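Local coordinates for protein probable cobalt-precorrin-6B C(15)-methyltransferase (decarboxylating) (Methanothermobacter thermautotrophicus, PDB 1L3I) that probably methylates C-15 of cobalt-precorrin-6B with S-adenosyl-L-methionine and then drives decarboxylation at C-12, yielding cobalt-precorrin-7 for adenosylcobalamin synthesis, at residues A[46-51]-A[58-63]; A[69-74]-A[84-89]; A[7-10]-A[15-18]. All coordinates share one frame; numbering follows the deposited sequence.

Contact 1. Residues A[46-51]-A[58-63]. With SAH (S-adenosyl-L-homocysteine), chain G.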
loop_
_atom_site.group_PDB
_atom_site.type_symbol
_atom_site.label_atom_id
_atom_site.label_comp_id
_atom_site.label_asym_id
_atom_site.label_seq_id
_atom_site.Cartn_x
_atom_site.Cartn_y
_atom_site.Cartn_z
ATOM N N GLY A 46 -8.107 -12.173 -19.145
ATOM C CA GLY A 46 -7.382 -12.602 -17.958
ATOM C C GLY A 46 -8.139 -13.535 -17.012
ATOM O O GLY A 46 -7.600 -14.527 -16.539
ATOM N N VAL A 47 -9.393 -13.218 -16.719
ATOM C CA VAL A 47 -10.190 -14.047 -15.816
ATOM C C VAL A 47 -10.786 -15.243 -16.555
ATOM O O VAL A 47 -10.802 -16.351 -16.033
ATOM C CB VAL A 47 -11.283 -13.198 -15.123
ATOM C CG1 VAL A 47 -12.165 -14.055 -14.264
ATOM C CG2 VAL A 47 -10.626 -12.099 -14.283
ATOM N N THR A 48 -11.227 -15.005 -17.786
ATOM C CA THR A 48 -11.812 -16.055 -18.618
ATOM C C THR A 48 -10.871 -17.255 -18.861
ATOM O O THR A 48 -11.286 -18.419 -18.748
ATOM C CB THR A 48 -12.307 -15.488 -19.961
ATOM O OG1 THR A 48 -13.440 -14.645 -19.713
ATOM C CG2 THR A 48 -12.699 -16.602 -20.922
ATOM N N LEU A 49 -9.605 -16.975 -19.177
ATOM C CA LEU A 49 -8.633 -18.035 -19.420
ATOM C C LEU A 49 -8.418 -18.917 -18.195
ATOM O O LEU A 49 -8.387 -20.144 -18.312
ATOM C CB LEU A 49 -7.306 -17.459 -19.909
ATOM C CG LEU A 49 -7.162 -17.452 -21.431
ATOM C CD1 LEU A 49 -7.972 -16.329 -22.063
ATOM C CD2 LEU A 49 -5.721 -17.309 -21.788
ATOM N N GLU A 50 -8.305 -18.296 -17.022
ATOM C CA GLU A 50 -8.108 -19.032 -15.772
ATOM C C GLU A 50 -9.310 -19.905 -15.433
ATOM O O GLU A 50 -9.151 -21.049 -15.003
ATOM C CB GLU A 50 -7.817 -18.072 -14.615
ATOM C CG GLU A 50 -6.617 -17.158 -14.848
ATOM C CD GLU A 50 -5.315 -17.914 -15.109
ATOM O OE1 GLU A 50 -5.199 -19.095 -14.735
ATOM O OE2 GLU A 50 -4.389 -17.310 -15.681
ATOM N N LEU A 51 -10.507 -19.353 -15.619
ATOM C CA LEU A 51 -11.742 -20.098 -15.362
ATOM C C LEU A 51 -11.898 -21.223 -16.381
ATOM O O LEU A 51 -12.330 -22.330 -16.028
ATOM C CB LEU A 51 -12.955 -19.180 -15.446
ATOM C CG LEU A 51 -13.181 -18.217 -14.286
ATOM C CD1 LEU A 51 -14.327 -17.292 -14.650
ATOM C CD2 LEU A 51 -13.471 -19.008 -13.008
ATOM N N VAL A 58 -17.782 -21.797 -19.245
ATOM C CA VAL A 58 -17.595 -20.397 -18.909
ATOM C C VAL A 58 -18.324 -19.579 -19.953
ATOM O O VAL A 58 -18.268 -19.896 -21.136
ATOM C CB VAL A 58 -16.090 -19.963 -18.947
ATOM C CG1 VAL A 58 -15.943 -18.518 -18.500
ATOM C CG2 VAL A 58 -15.238 -20.846 -18.072
ATOM N N TYR A 59 -19.058 -18.566 -19.508
ATOM C CA TYR A 59 -19.767 -17.648 -20.395
ATOM C C TYR A 59 -19.058 -16.299 -20.267
ATOM O O TYR A 59 -19.115 -15.667 -19.213
ATOM C CB TYR A 59 -21.225 -17.510 -19.952
ATOM C CG TYR A 59 -22.039 -18.745 -20.174
ATOM C CD1 TYR A 59 -22.140 -19.718 -19.180
ATOM C CD2 TYR A 59 -22.661 -18.985 -21.402
ATOM C CE1 TYR A 59 -22.835 -20.902 -19.405
ATOM C CE2 TYR A 59 -23.363 -20.160 -21.639
ATOM C CZ TYR A 59 -23.442 -21.116 -20.641
ATOM O OH TYR A 59 -24.118 -22.283 -20.881
ATOM N N ALA A 60 -18.344 -15.883 -21.311
ATOM C CA ALA A 60 -17.605 -14.618 -21.312
ATOM C C ALA A 60 -18.371 -13.545 -22.092
ATOM O O ALA A 60 -18.563 -13.650 -23.294
ATOM C CB ALA A 60 -16.225 -14.821 -21.902
ATOM N N ILE A 61 -18.759 -12.488 -21.394
ATOM C CA ILE A 61 -19.542 -11.413 -21.983
ATOM C C ILE A 61 -18.758 -10.106 -22.090
ATOM O O ILE A 61 -17.943 -9.798 -21.209
ATOM C CB ILE A 61 -20.761 -11.122 -21.083
ATOM C CG1 ILE A 61 -21.595 -12.377 -20.879
ATOM C CG2 ILE A 61 -21.594 -10.001 -21.640
ATOM C CD1 ILE A 61 -22.621 -12.244 -19.768
ATOM N N ASP A 62 -19.029 -9.334 -23.146
ATOM C CA ASP A 62 -18.410 -8.025 -23.341
ATOM C C ASP A 62 -19.119 -7.179 -24.404
ATOM O O ASP A 62 -19.521 -7.686 -25.445
ATOM C CB ASP A 62 -16.928 -8.149 -23.682
ATOM C CG ASP A 62 -16.126 -6.959 -23.182
ATOM O OD1 ASP A 62 -16.379 -5.831 -23.656
ATOM O OD2 ASP A 62 -15.255 -7.156 -22.306
ATOM N N ARG A 63 -19.279 -5.893 -24.103
ATOM C CA ARG A 63 -19.895 -4.918 -25.008
ATOM C C ARG A 63 -18.993 -4.743 -26.225
ATOM O O ARG A 63 -19.458 -4.605 -27.358
ATOM C CB ARG A 63 -19.951 -3.532 -24.358
ATOM C CG ARG A 63 -20.852 -3.339 -23.188
ATOM C CD ARG A 63 -20.704 -1.917 -22.684
ATOM N NE ARG A 63 -21.632 -1.643 -21.592
ATOM C CZ ARG A 63 -21.968 -0.427 -21.176
ATOM N NH1 ARG A 63 -21.467 0.651 -21.754
ATOM N NH2 ARG A 63 -22.813 -0.288 -20.157
HETATM N N SAH G . -10.744 -8.787 -16.318
HETATM C CA SAH G . -10.353 -8.635 -17.723
HETATM C CB SAH G . -10.406 -7.151 -18.173
HETATM C CG SAH G . -11.825 -6.530 -18.053
HETATM S SD SAH G . -12.004 -4.821 -18.582
HETATM C C SAH G . -8.951 -9.200 -17.905
HETATM O O SAH G . -8.401 -9.687 -16.901
HETATM O OXT SAH G . -8.434 -9.171 -19.040
HETATM C "C5'" SAH G . -13.738 -4.534 -18.326
HETATM C "C4'" SAH G . -14.577 -4.972 -19.473
HETATM O "O4'" SAH G . -15.922 -4.630 -19.086
HETATM C "C3'" SAH G . -14.309 -4.238 -20.879
HETATM O "O3'" SAH G . -13.818 -5.044 -21.999
HETATM C "C2'" SAH G . -15.693 -3.586 -21.100
HETATM O "O2'" SAH G . -16.109 -3.334 -22.452
HETATM C "C1'" SAH G . -16.588 -4.515 -20.312
HETATM N N9 SAH G . -17.908 -4.064 -19.892
HETATM C C8 SAH G . -18.219 -2.942 -19.085
HETATM N N7 SAH G . -19.499 -2.843 -18.891
HETATM C C5 SAH G . -20.077 -3.921 -19.598
HETATM C C6 SAH G . -21.400 -4.361 -19.782
HETATM N N6 SAH G . -22.441 -3.726 -19.231
HETATM N N1 SAH G . -21.639 -5.472 -20.534
HETATM C C2 SAH G . -20.595 -6.093 -21.071
HETATM N N3 SAH G . -19.315 -5.780 -20.973
HETATM C C4 SAH G . -19.109 -4.681 -20.220
#

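Contact 2. Residues A[69-74]-A[84-89]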
loop_
_atom_site.group_PDB
_atom_site.type_symbol
_atom_site.label_atom_id
_atom_site.label_comp_id
_atom_site.label_asym_id
_atom_site.label_seq_id
_atom_site.Cartn_x
_atom_site.Cartn_y
_atom_site.Cartn_z
ATOM N N SER A 69 -12.980 -10.447 -29.394
ATOM C CA SER A 69 -11.965 -10.916 -30.329
ATOM C C SER A 69 -10.628 -11.198 -29.611
ATOM O O SER A 69 -10.000 -12.232 -29.853
ATOM C CB SER A 69 -11.793 -9.869 -31.436
ATOM O OG SER A 69 -10.709 -10.179 -32.296
ATOM N N THR A 70 -10.212 -10.285 -28.727
ATOM C CA THR A 70 -8.963 -10.411 -27.958
ATOM C C THR A 70 -9.003 -11.635 -27.035
ATOM O O THR A 70 -8.017 -12.380 -26.937
ATOM C CB THR A 70 -8.709 -9.135 -27.133
ATOM O OG1 THR A 70 -8.662 -8.013 -28.019
ATOM C CG2 THR A 70 -7.408 -9.220 -26.358
ATOM N N THR A 71 -10.151 -11.836 -26.381
ATOM C CA THR A 71 -10.331 -12.992 -25.499
ATOM C C THR A 71 -10.271 -14.307 -26.310
ATOM O O THR A 71 -9.552 -15.225 -25.913
ATOM C CB THR A 71 -11.644 -12.892 -24.645
ATOM O OG1 THR A 71 -11.569 -11.755 -23.781
ATOM C CG2 THR A 71 -11.832 -14.129 -23.755
ATOM N N GLU A 72 -10.958 -14.391 -27.458
ATOM C CA GLU A 72 -10.927 -15.628 -28.266
ATOM C C GLU A 72 -9.502 -15.902 -28.751
ATOM O O GLU A 72 -9.018 -17.036 -28.721
ATOM C CB GLU A 72 -11.909 -15.570 -29.448
ATOM C CG GLU A 72 -11.957 -16.831 -30.355
ATOM C CD GLU A 72 -12.227 -18.194 -29.627
ATOM O OE1 GLU A 72 -13.071 -18.277 -28.698
ATOM O OE2 GLU A 72 -11.621 -19.227 -30.021
HETATM N N MSE A 73 -8.812 -14.830 -29.102
HETATM C CA MSE A 73 -7.435 -14.905 -29.566
HETATM C C MSE A 73 -6.527 -15.469 -28.457
HETATM O O MSE A 73 -5.707 -16.354 -28.706
HETATM C CB MSE A 73 -6.992 -13.505 -29.940
HETATM C CG MSE A 73 -5.940 -13.452 -30.996
HETATM SE SE MSE A 73 -4.924 -11.856 -30.717
HETATM C CE MSE A 73 -3.274 -12.701 -30.258
ATOM N N ASN A 74 -6.666 -14.939 -27.240
ATOM C CA ASN A 74 -5.867 -15.403 -26.103
ATOM C C ASN A 74 -6.252 -16.827 -25.662
ATOM O O ASN A 74 -5.401 -17.594 -25.189
ATOM C CB ASN A 74 -5.950 -14.407 -24.933
ATOM C CG ASN A 74 -5.061 -13.186 -25.150
ATOM O OD1 ASN A 74 -3.915 -13.306 -25.580
ATOM N ND2 ASN A 74 -5.590 -12.002 -24.854
ATOM N N VAL A 84 -15.797 -22.455 -23.584
ATOM C CA VAL A 84 -16.090 -21.044 -23.390
ATOM C C VAL A 84 -17.087 -20.552 -24.444
ATOM O O VAL A 84 -16.881 -20.728 -25.644
ATOM C CB VAL A 84 -14.788 -20.177 -23.461
ATOM C CG1 VAL A 84 -15.130 -18.701 -23.379
ATOM C CG2 VAL A 84 -13.832 -20.554 -22.339
ATOM N N THR A 85 -18.169 -19.947 -23.981
ATOM C CA THR A 85 -19.186 -19.402 -24.860
ATOM C C THR A 85 -19.035 -17.891 -24.821
ATOM O O THR A 85 -19.337 -17.260 -23.810
ATOM C CB THR A 85 -20.594 -19.791 -24.386
ATOM O OG1 THR A 85 -20.694 -21.219 -24.313
ATOM C CG2 THR A 85 -21.648 -19.261 -25.337
ATOM N N LEU A 86 -18.477 -17.330 -25.887
ATOM C CA LEU A 86 -18.278 -15.885 -26.002
ATOM C C LEU A 86 -19.589 -15.220 -26.394
ATOM O O LEU A 86 -20.294 -15.703 -27.271
ATOM C CB LEU A 86 -17.185 -15.583 -27.036
ATOM C CG LEU A 86 -15.781 -15.965 -26.579
ATOM C CD1 LEU A 86 -14.899 -16.190 -27.765
ATOM C CD2 LEU A 86 -15.222 -14.879 -25.684
HETATM N N MSE A 87 -19.908 -14.111 -25.745
HETATM C CA MSE A 87 -21.142 -13.406 -26.026
HETATM C C MSE A 87 -20.930 -11.905 -26.127
HETATM O O MSE A 87 -20.640 -11.250 -25.118
HETATM C CB MSE A 87 -22.160 -13.683 -24.925
HETATM C CG MSE A 87 -22.428 -15.146 -24.689
HETATM SE SE MSE A 87 -23.793 -15.395 -23.348
HETATM C CE MSE A 87 -22.674 -15.360 -21.792
ATOM N N GLU A 88 -21.036 -11.360 -27.338
ATOM C CA GLU A 88 -20.875 -9.929 -27.503
ATOM C C GLU A 88 -22.206 -9.290 -27.177
ATOM O O GLU A 88 -23.253 -9.789 -27.585
ATOM C CB GLU A 88 -20.468 -9.545 -28.919
ATOM C CG GLU A 88 -20.180 -8.058 -29.032
ATOM C CD GLU A 88 -20.204 -7.547 -30.448
ATOM O OE1 GLU A 88 -19.631 -8.203 -31.342
ATOM O OE2 GLU A 88 -20.788 -6.462 -30.672
ATOM N N GLY A 89 -22.168 -8.192 -26.429
ATOM C CA GLY A 89 -23.393 -7.498 -26.082
ATOM C C GLY A 89 -23.359 -6.960 -24.674
ATOM O O GLY A 89 -22.436 -7.226 -23.903
#

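Contact 3. Residues A[7-10]-A[15-18]. With SAH (S-adenosyl-L-homocysteine), chain G.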
loop_
_atom_site.group_PDB
_atom_site.type_symbol
_atom_site.label_atom_id
_atom_site.label_comp_id
_atom_site.label_asym_id
_atom_site.label_seq_id
_atom_site.Cartn_x
_atom_site.Cartn_y
_atom_site.Cartn_z
ATOM N N PHE A 7 -0.397 -12.642 -22.575
ATOM C CA PHE A 7 -1.704 -12.235 -23.082
ATOM C C PHE A 7 -1.431 -11.155 -24.131
ATOM O O PHE A 7 -0.636 -10.244 -23.895
ATOM C CB PHE A 7 -2.545 -11.604 -21.966
ATOM C CG PHE A 7 -3.132 -12.593 -21.015
ATOM C CD1 PHE A 7 -2.418 -13.024 -19.904
ATOM C CD2 PHE A 7 -4.405 -13.110 -21.236
ATOM C CE1 PHE A 7 -2.964 -13.957 -19.029
ATOM C CE2 PHE A 7 -4.962 -14.048 -20.361
ATOM C CZ PHE A 7 -4.241 -14.475 -19.257
ATOM N N ILE A 8 -2.093 -11.225 -25.279
ATOM C CA ILE A 8 -1.879 -10.201 -26.298
ATOM C C ILE A 8 -2.862 -9.078 -26.026
ATOM O O ILE A 8 -4.063 -9.309 -25.833
ATOM C CB ILE A 8 -2.092 -10.733 -27.738
ATOM C CG1 ILE A 8 -1.126 -11.883 -28.032
ATOM C CG2 ILE A 8 -1.819 -9.624 -28.738
ATOM C CD1 ILE A 8 0.326 -11.450 -28.261
ATOM N N LYS A 9 -2.339 -7.869 -25.945
ATOM C CA LYS A 9 -3.179 -6.714 -25.682
ATOM C C LYS A 9 -3.616 -5.969 -26.939
ATOM O O LYS A 9 -2.844 -5.827 -27.882
ATOM C CB LYS A 9 -2.451 -5.734 -24.767
ATOM C CG LYS A 9 -2.581 -6.030 -23.295
ATOM C CD LYS A 9 -2.152 -4.822 -22.478
ATOM C CE LYS A 9 -0.676 -4.866 -22.187
ATOM N NZ LYS A 9 -0.437 -5.902 -21.183
ATOM N N ASN A 10 -4.877 -5.554 -26.946
ATOM C CA ASN A 10 -5.445 -4.746 -28.017
ATOM C C ASN A 10 -5.466 -3.350 -27.376
ATOM O O ASN A 10 -5.841 -3.191 -26.219
ATOM C CB ASN A 10 -6.855 -5.223 -28.356
ATOM C CG ASN A 10 -7.573 -4.277 -29.290
ATOM O OD1 ASN A 10 -7.803 -3.131 -28.957
ATOM N ND2 ASN A 10 -7.938 -4.760 -30.465
ATOM N N GLY A 15 -6.817 -4.591 -19.682
ATOM C CA GLY A 15 -6.426 -5.876 -19.137
ATOM C C GLY A 15 -5.108 -6.347 -19.689
ATOM O O GLY A 15 -4.472 -5.634 -20.450
ATOM N N PRO A 16 -4.630 -7.544 -19.294
ATOM C CA PRO A 16 -5.361 -8.444 -18.392
ATOM C C PRO A 16 -5.262 -7.930 -16.962
ATOM O O PRO A 16 -4.430 -7.096 -16.651
ATOM C CB PRO A 16 -4.584 -9.749 -18.549
ATOM C CG PRO A 16 -3.169 -9.264 -18.719
ATOM C CD PRO A 16 -3.346 -8.113 -19.705
ATOM N N THR A 17 -6.173 -8.398 -16.122
ATOM C CA THR A 17 -6.180 -8.024 -14.714
ATOM C C THR A 17 -4.879 -8.567 -14.104
ATOM O O THR A 17 -4.415 -9.646 -14.481
ATOM C CB THR A 17 -7.416 -8.599 -13.986
ATOM O OG1 THR A 17 -8.595 -7.970 -14.498
ATOM C CG2 THR A 17 -7.339 -8.368 -12.483
ATOM N N ALA A 18 -4.256 -7.753 -13.259
ATOM C CA ALA A 18 -3.022 -8.091 -12.563
ATOM C C ALA A 18 -3.019 -9.546 -12.105
ATOM O O ALA A 18 -3.928 -9.970 -11.379
ATOM C CB ALA A 18 -2.862 -7.173 -11.357
HETATM N N SAH G . -10.744 -8.787 -16.318
HETATM C CA SAH G . -10.353 -8.635 -17.723
HETATM C CB SAH G . -10.406 -7.151 -18.173
HETATM C CG SAH G . -11.825 -6.530 -18.053
HETATM S SD SAH G . -12.004 -4.821 -18.582
HETATM C C SAH G . -8.951 -9.200 -17.905
HETATM O O SAH G . -8.401 -9.687 -16.901
HETATM O OXT SAH G . -8.434 -9.171 -19.040
HETATM C "C5'" SAH G . -13.738 -4.534 -18.326
HETATM C "C4'" SAH G . -14.577 -4.972 -19.473
HETATM O "O4'" SAH G . -15.922 -4.630 -19.086
HETATM C "C3'" SAH G . -14.309 -4.238 -20.879
HETATM O "O3'" SAH G . -13.818 -5.044 -21.999
HETATM C "C2'" SAH G . -15.693 -3.586 -21.100
HETATM O "O2'" SAH G . -16.109 -3.334 -22.452
HETATM C "C1'" SAH G . -16.588 -4.515 -20.312
HETATM N N9 SAH G . -17.908 -4.064 -19.892
HETATM C C8 SAH G . -18.219 -2.942 -19.085
HETATM N N7 SAH G . -19.499 -2.843 -18.891
HETATM C C5 SAH G . -20.077 -3.921 -19.598
HETATM C C6 SAH G . -21.400 -4.361 -19.782
HETATM N N6 SAH G . -22.441 -3.726 -19.231
HETATM N N1 SAH G . -21.639 -5.472 -20.534
HETATM C C2 SAH G . -20.595 -6.093 -21.071
HETATM N N3 SAH G . -19.315 -5.780 -20.973
HETATM C C4 SAH G . -19.109 -4.681 -20.220
#

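Contact 1. Residues A[46-51]-A[58-63]
T48 and L51, one turn apart on helix 46-51, rest on A60 and V58, whose CB atoms rise from the strand toward the helix. The two segments run almost antiparallel, at 171°, with their axes 9.2 Å apart. T48 lies across the A60 methyl with both branches: OG1 is 3.5 Å from A60 CB, and CG2 is 4.1 Å from the same atom. With chi1 at -69°, OG1 sits beside the backbone N, and its hydrogen bond is to D39 OD2 on strand 36-40, so the contact with A60 is plain packing. L51 uses the root of its side chain, CB lying 3.9 Å from V58 CG2, a methyl that also lies against the L51 carbonyl group.

Both segments lead to S-adenosyl-L-homocysteine. G46 N donates to OXT of the ligand (3.0 Å, 157°), while the D62 carboxylate takes the ribose as a fork, OD1 receiving O2' at 2.8 Å and OD2 receiving O3' at 2.6 Å. G43 N and N64 N also bond to this carboxylate. R63 runs over one face of the adenine, its CG 3.5 Å from ligand C2. An acidic residue ending the second strand is a hallmark of Rossmann-like methyltransferases. Helix and strand thus meet by van der Waals packing, while the helix N terminus probably favours the ligand carboxylate and D62's paired bonds are consistent with recognition of the ribose diol.

Contact 2. Residues A[69-74]-A[84-89]
L86 reaches from strand 84-88 toward helix 69-74 and splits its two methyls between T71 and E72. CD2 meets the methyl of T71, with T71 CG2 4.0 Å from L86 CD2. CD1 goes to the neighbouring helix residue, where the aliphatic part of E72 lies against it: E72 CB is 3.5 Å from L86 CD1, and E72 CG is 4.0 Å from the same methyl. The glutamate chain leaves the helix with CG opposite the backbone N (chi1 -180°), beside the carbonyl carbon, and in this position both CB and CG lie along the leucine methyl. Further out, the modelled carboxylate brings OE1 too near CD1 for ordinary packing, and its exact placing is doubtful; the sound part of the contact is therefore the aliphatic stem of the glutamate rather than its charged end.

The polar branch of T71 turns to its own helix, OG1 hydrogen-bonding A67 O and, weakly, G43 O in the glycine-rich loop. Its CG2 is thereby left for the strand. L86 is flanked further by I68, one helical turn before E72, and by A60 of the adjoining strand, so the leucine lies between helix and sheet, on a strand whose backbone is fixed by parallel pairing with 57-62.

The contact is the packing of helix 65-77 on the last strand of the beta-alpha-beta unit 57-62, 65-77, 84-88. Strand 84-88 forms one edge of the sheet within the chain, with 57-62 beside it, and helix 46-52 packs alongside through T48, which touches both T71 and V84.

Contact 3. Residues A[7-10]-A[15-18]
F7 faces P16 and K9 faces G15 across two irregular segments, with F7 CA 7.1 Å from P16 CA and K9 CA 7.4 Å from G15 CA, and with a cis peptide bond joining G15 to P16. The proline ring sits over one face of the phenylalanine: P16 CB is 4.2 Å from the centroid of the F7 ring and 17° off its normal, a CH-pi contact. P16 CG comes down nearer the rim, 4.0 Å from F7 CD1. K9 arrives differently: its CG and CD pass beside the G15 carbonyl, and the bends at chi3 and chi4 then turn NZ toward P16 CD. K9 CD lies 3.2 Å from G15 O, and the tip reaches the proline, NZ being 3.9 Å from P16 CD.

These residues belong to the N-terminal arm that precedes helix 19-29 and lies beside the amino-acid end of the ligand bound to the Rossmann-like methyltransferase domain. A18 occupies the N-cap position of that helix, and T17 just before it is an experimentally established S-adenosyl-L-methionine site.

T17 binds the amino-acid end of S-adenosyl-L-homocysteine through both backbone and side chain. Its backbone N donates to ligand O (2.7 Å, 162°), and its hydroxyl OG1 accepts from the ligand amino N at 2.9 Å. With chi1 at -67°, OG1 stands beside the backbone N, so both groups face the ligand together. The CA atoms of G15 and P16 lie close to the other carboxylate oxygen, OXT. T17 O is held by R22 NE of the following helix. Along the arm, I8 N hydrogen-bonds N74 OD1, and N10 packs on T70 and E66 of helix 65-77.

From the N terminus, contact 3 comes first, folding the short turn between 7-10 and 15-18 back on itself before helix 19-29. Contact 1 then closes the connection from helix 46-52 to strand 57-62, and contact 2 the next one, from helix 65-77 to strand 84-88. The three follow in series, with none nested or crossed. Contacts 1 and 2 share one sheet, in which strands 57-62 and 84-88 are neighbours, and Y59 and I61 of the first pack on M87 of the second. The arm of contact 3 packs on both helices, F7 against G46 and L49, and I8 against M73; contacts 1 and 3 both supply residues that bind the ligand.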